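Local coordinates for protein xyloglucan-specific endo-beta-1,4-glucanase BoGH5A (Bacteroides ovatus, PDB 3ZMR) that cleaves the beta-1,4-glucan backbone of xyloglucan internally, with retention of configuration, releasing xyloglucan oligosaccharides, at residues A[300-311]-A[326-336]. Residues are numbered along the deposited sequence; the frame is centred on the assembly and turned at random.
Sequences HYRHLIVQAYNT and IVQNRIFLECH
Gln307 and Glu334 meet side by side on the inner face of two neighbouring parallel strands, 304-307 and 331-336. Gln307 NE2 gives a hydrogen bond to Glu334 OE1 at 2.8 Å. It reaches the anti side of that oxygen, with amide and carboxylate planes nearly perpendicular (81°). The same NE2 makes a weak second bond to Ile305 O, and Gln307 OE1 pairs with Thr260, so both ends of the buried amide are used. With chi1 at 176° and the chain extended beyond CG, Glu334 sets its carboxylate between Gln307 and His336. Its OE2 takes His336 NE2 at 2.8 Å, from above the carboxylate plane, and forms a salt bridge with Arg172.

Five backbone bonds join the strands, from Leu304 N to Arg330 O through to Ala308 N to Glu334 O at 3.1 Å. Thr311 O accepts His336 N at 2.8 Å, on a lone pair in the carbonyl plane. Thr311 CG2 sits over the centre of the His336 ring in a CH-pi contact (3.8 Å to the centroid). His336 ND1 is hydrogen-bonded to Glu262, probably the catalytic proton donor. At the other end, Arg330 CD lies over one face of His303, 3.7 Å from the ring centroid, while His303 ND1 is held by Ser115. On the opposite sheet face, Val306 CG2 packs on Ile331 CG2 at 3.6 Å.

The two strands belong to a beta-alpha-beta unit with helix 313-319, in the eight-stranded barrel of this family 5 hydrolase. His336 lines the glucose pocket. With both ring nitrogens bonded to glutamates and Thr311 over one face, its ring is probably held against rotation. The bonds run from Gln307 through Glu334 and His336 to Glu262, consistent with Glu334 acting as a second-shell residue that positions His336.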
loop_
_atom_site.group_PDB
_atom_site.type_symbol
_atom_site.label_atom_id
_atom_site.label_comp_id
_atom_site.label_asym_id
_atom_site.label_seq_id
_atom_site.Cartn_x
_atom_site.Cartn_y
_atom_site.Cartn_z
ATOM N N HIS A 300 12.024 12.093 -6.030
ATOM C CA HIS A 300 13.129 11.261 -5.537
ATOM C C HIS A 300 13.004 11.002 -4.037
ATOM O O HIS A 300 13.310 9.918 -3.575
ATOM C CB HIS A 300 14.461 11.956 -5.844
ATOM C CG HIS A 300 15.677 11.186 -5.417
ATOM N ND1 HIS A 300 16.184 10.161 -6.171
ATOM C CD2 HIS A 300 16.458 11.262 -4.311
ATOM C CE1 HIS A 300 17.262 9.668 -5.582
ATOM N NE2 HIS A 300 17.444 10.311 -4.448
ATOM N N TYR A 301 12.497 12.003 -3.314
ATOM C CA TYR A 301 12.441 12.015 -1.857
ATOM C C TYR A 301 11.046 11.810 -1.256
ATOM O O TYR A 301 10.916 11.676 -0.029
ATOM C CB TYR A 301 12.959 13.359 -1.348
ATOM C CG TYR A 301 14.425 13.615 -1.628
ATOM C CD1 TYR A 301 15.431 12.920 -0.930
ATOM C CD2 TYR A 301 14.829 14.549 -2.575
ATOM C CE1 TYR A 301 16.782 13.163 -1.137
ATOM C CE2 TYR A 301 16.177 14.789 -2.791
ATOM C CZ TYR A 301 17.128 14.081 -2.079
ATOM O OH TYR A 301 18.455 14.336 -2.304
ATOM N N ARG A 302 10.007 11.844 -2.093
ATOM C CA ARG A 302 8.640 11.847 -1.585
ATOM C C ARG A 302 8.366 10.586 -0.804
ATOM O O ARG A 302 8.840 9.500 -1.149
ATOM C CB ARG A 302 7.680 11.986 -2.753
ATOM C CG ARG A 302 6.234 12.180 -2.365
ATOM C CD ARG A 302 5.261 12.528 -3.526
ATOM N NE ARG A 302 5.787 13.598 -4.362
ATOM C CZ ARG A 302 5.918 14.875 -3.991
ATOM N NH1 ARG A 302 5.467 15.339 -2.811
ATOM N NH2 ARG A 302 6.549 15.724 -4.798
ATOM N N HIS A 303 7.546 10.701 0.217
ATOM C CA HIS A 303 7.128 9.517 0.965
ATOM C C HIS A 303 6.041 8.820 0.192
ATOM O O HIS A 303 5.051 9.426 -0.229
ATOM C CB HIS A 303 6.613 9.919 2.343
ATOM C CG HIS A 303 7.664 10.584 3.193
ATOM N ND1 HIS A 303 8.337 9.940 4.220
ATOM C CD2 HIS A 303 8.154 11.844 3.152
ATOM C CE1 HIS A 303 9.177 10.792 4.780
ATOM N NE2 HIS A 303 9.097 11.943 4.134
ATOM N N LEU A 304 6.278 7.539 -0.058
ATOM C CA LEU A 304 5.388 6.690 -0.860
ATOM C C LEU A 304 4.741 5.627 0.019
ATOM O O LEU A 304 5.342 5.135 0.969
ATOM C CB LEU A 304 6.146 6.045 -2.023
ATOM C CG LEU A 304 6.920 6.989 -2.957
ATOM C CD1 LEU A 304 7.574 6.196 -4.069
ATOM C CD2 LEU A 304 6.057 8.100 -3.520
ATOM N N ILE A 305 3.539 5.216 -0.376
ATOM C CA ILE A 305 2.734 4.306 0.404
ATOM C C ILE A 305 2.362 3.118 -0.486
ATOM O O ILE A 305 1.755 3.300 -1.557
ATOM C CB ILE A 305 1.451 4.965 0.912
ATOM C CG1 ILE A 305 1.730 6.225 1.704
ATOM C CG2 ILE A 305 0.627 3.975 1.727
ATOM C CD1 ILE A 305 0.538 7.139 1.813
ATOM N N VAL A 306 2.755 1.911 -0.072
ATOM C CA VAL A 306 2.503 0.694 -0.797
ATOM C C VAL A 306 1.600 -0.218 0.021
ATOM O O VAL A 306 1.537 -0.111 1.252
ATOM C CB VAL A 306 3.832 -0.004 -1.215
ATOM C CG1 VAL A 306 4.582 0.862 -2.228
ATOM C CG2 VAL A 306 4.686 -0.390 -0.008
ATOM N N GLN A 307 0.844 -1.085 -0.669
ATOM C CA GLN A 307 -0.257 -1.791 -0.036
ATOM C C GLN A 307 -0.009 -3.273 0.166
ATOM O O GLN A 307 0.624 -3.947 -0.668
ATOM C CB GLN A 307 -1.508 -1.653 -0.900
ATOM C CG GLN A 307 -2.078 -0.246 -0.966
ATOM C CD GLN A 307 -1.136 0.736 -1.615
ATOM O OE1 GLN A 307 -0.603 0.499 -2.725
ATOM N NE2 GLN A 307 -0.922 1.860 -0.950
ATOM N N ALA A 308 -0.509 -3.775 1.282
ATOM C CA ALA A 308 -0.627 -5.225 1.471
ATOM C C ALA A 308 -1.645 -5.809 0.485
ATOM O O ALA A 308 -2.485 -5.086 -0.057
ATOM C CB ALA A 308 -1.042 -5.526 2.886
ATOM N N TYR A 309 -1.545 -7.112 0.260
ATOM C CA TYR A 309 -2.484 -7.822 -0.600
ATOM C C TYR A 309 -3.886 -7.645 0.016
ATOM O O TYR A 309 -4.068 -7.898 1.198
ATOM C CB TYR A 309 -2.104 -9.294 -0.715
ATOM C CG TYR A 309 -2.847 -10.012 -1.828
ATOM C CD1 TYR A 309 -4.126 -10.518 -1.624
ATOM C CD2 TYR A 309 -2.280 -10.167 -3.090
ATOM C CE1 TYR A 309 -4.819 -11.141 -2.650
ATOM C CE2 TYR A 309 -2.959 -10.822 -4.118
ATOM C CZ TYR A 309 -4.232 -11.293 -3.890
ATOM O OH TYR A 309 -4.873 -11.928 -4.932
ATOM N N ASN A 310 -4.864 -7.201 -0.798
ATOM C CA ASN A 310 -6.227 -6.961 -0.280
ATOM C C ASN A 310 -6.253 -5.858 0.805
ATOM O O ASN A 310 -7.246 -5.734 1.525
ATOM C CB ASN A 310 -6.836 -8.238 0.368
ATOM C CG ASN A 310 -7.463 -9.225 -0.619
ATOM O OD1 ASN A 310 -7.472 -9.055 -1.835
ATOM N ND2 ASN A 310 -7.993 -10.284 -0.056
ATOM N N THR A 311 -5.150 -5.120 0.961
ATOM C CA THR A 311 -4.883 -4.256 2.169
ATOM C C THR A 311 -5.140 -5.026 3.497
ATOM O O THR A 311 -5.467 -4.451 4.524
ATOM C CB THR A 311 -5.607 -2.905 2.161
ATOM O OG1 THR A 311 -7.024 -3.116 2.096
ATOM C CG2 THR A 311 -5.135 -2.059 1.025
ATOM N N ILE A 326 15.497 3.789 -4.175
ATOM C CA ILE A 326 16.722 4.543 -4.462
ATOM C C ILE A 326 17.090 5.497 -3.308
ATOM O O ILE A 326 18.193 6.041 -3.281
ATOM C CB ILE A 326 16.556 5.378 -5.767
ATOM C CG1 ILE A 326 17.897 5.945 -6.275
ATOM C CG2 ILE A 326 15.519 6.511 -5.571
ATOM C CD1 ILE A 326 18.868 4.895 -6.744
ATOM N N VAL A 327 16.169 5.666 -2.345
ATOM C CA VAL A 327 16.359 6.444 -1.119
ATOM C C VAL A 327 16.002 5.549 0.051
ATOM O O VAL A 327 15.232 4.595 -0.103
ATOM C CB VAL A 327 15.526 7.722 -1.060
ATOM C CG1 VAL A 327 16.104 8.783 -1.978
ATOM C CG2 VAL A 327 14.057 7.418 -1.344
ATOM N N GLN A 328 16.598 5.848 1.203
ATOM C CA GLN A 328 16.379 5.069 2.414
ATOM C C GLN A 328 15.163 5.612 3.192
ATOM O O GLN A 328 14.990 6.831 3.341
ATOM C CB GLN A 328 17.609 5.053 3.342
ATOM C CG GLN A 328 18.852 4.400 2.747
ATOM C CD GLN A 328 19.964 4.145 3.769
ATOM O OE1 GLN A 328 19.829 3.291 4.647
ATOM N NE2 GLN A 328 21.071 4.861 3.633
ATOM N N ASN A 329 14.324 4.671 3.635
ATOM C CA ASN A 329 13.310 4.933 4.673
ATOM C C ASN A 329 12.287 6.013 4.231
ATOM O O ASN A 329 11.989 6.964 5.001
ATOM C CB ASN A 329 13.969 5.323 6.014
ATOM C CG ASN A 329 14.927 4.278 6.512
ATOM O OD1 ASN A 329 16.060 4.603 6.876
ATOM N ND2 ASN A 329 14.508 3.051 6.530
ATOM N N ARG A 330 11.783 5.866 2.995
ATOM C CA ARG A 330 10.757 6.779 2.476
ATOM C C ARG A 330 9.528 6.018 1.960
ATOM O O ARG A 330 8.824 6.501 1.044
ATOM C CB ARG A 330 11.315 7.709 1.402
ATOM C CG ARG A 330 12.365 8.712 1.884
ATOM C CD ARG A 330 11.827 9.646 2.961
ATOM N NE ARG A 330 12.740 10.755 3.285
ATOM C CZ ARG A 330 13.804 10.652 4.085
ATOM N NH1 ARG A 330 14.095 9.492 4.685
ATOM N NH2 ARG A 330 14.555 11.731 4.309
ATOM N N ILE A 331 9.264 4.858 2.566
ATOM C CA ILE A 331 8.104 4.024 2.245
ATOM C C ILE A 331 7.285 3.675 3.494
ATOM O O ILE A 331 7.800 3.292 4.551
ATOM C CB ILE A 331 8.495 2.731 1.499
ATOM C CG1 ILE A 331 9.090 3.096 0.113
ATOM C CG2 ILE A 331 7.267 1.826 1.302
ATOM C CD1 ILE A 331 9.629 1.971 -0.717
ATOM N N PHE A 332 5.974 3.841 3.342
ATOM C CA PHE A 332 4.969 3.358 4.307
ATOM C C PHE A 332 4.286 2.092 3.763
ATOM O O PHE A 332 4.090 1.978 2.543
ATOM C CB PHE A 332 3.794 4.340 4.432
ATOM C CG PHE A 332 4.060 5.617 5.187
ATOM C CD1 PHE A 332 4.807 6.660 4.648
ATOM C CD2 PHE A 332 3.426 5.828 6.409
ATOM C CE1 PHE A 332 4.973 7.863 5.351
ATOM C CE2 PHE A 332 3.583 7.008 7.116
ATOM C CZ PHE A 332 4.353 8.042 6.598
ATOM N N LEU A 333 3.817 1.240 4.672
ATOM C CA LEU A 333 2.857 0.176 4.352
ATOM C C LEU A 333 1.444 0.683 4.640
ATOM O O LEU A 333 1.219 1.418 5.623
ATOM C CB LEU A 333 3.109 -1.046 5.250
ATOM C CG LEU A 333 2.079 -2.178 5.195
ATOM C CD1 LEU A 333 2.107 -2.859 3.841
ATOM C CD2 LEU A 333 2.405 -3.203 6.251
ATOM N N GLU A 334 0.487 0.262 3.799
ATOM C CA GLU A 334 -0.945 0.522 4.010
ATOM C C GLU A 334 -1.733 -0.785 4.127
ATOM O O GLU A 334 -1.632 -1.664 3.277
ATOM C CB GLU A 334 -1.525 1.358 2.868
ATOM C CG GLU A 334 -3.026 1.600 2.967
ATOM C CD GLU A 334 -3.578 2.511 1.906
ATOM O OE1 GLU A 334 -2.852 2.800 0.902
ATOM O OE2 GLU A 334 -4.766 2.936 2.067
ATOM N N CYS A 335 -2.549 -0.846 5.185
ATOM C CA CYS A 335 -3.597 -1.833 5.359
ATOM C C CYS A 335 -4.907 -1.097 5.610
ATOM O O CYS A 335 -4.911 0.087 5.984
ATOM C CB CYS A 335 -3.326 -2.749 6.550
ATOM S SG CYS A 335 -1.799 -3.728 6.407
ATOM N N HIS A 336 -6.016 -1.802 5.395
ATOM C CA HIS A 336 -7.328 -1.326 5.786
ATOM C C HIS A 336 -7.838 -2.237 6.880
ATOM O O HIS A 336 -7.387 -3.374 6.998
ATOM C CB HIS A 336 -8.278 -1.278 4.582
ATOM C CG HIS A 336 -7.847 -0.355 3.491
ATOM N ND1 HIS A 336 -8.434 -0.334 2.248
ATOM C CD2 HIS A 336 -6.892 0.603 3.470
ATOM C CE1 HIS A 336 -7.841 0.587 1.509
ATOM N NE2 HIS A 336 -6.891 1.156 2.223
#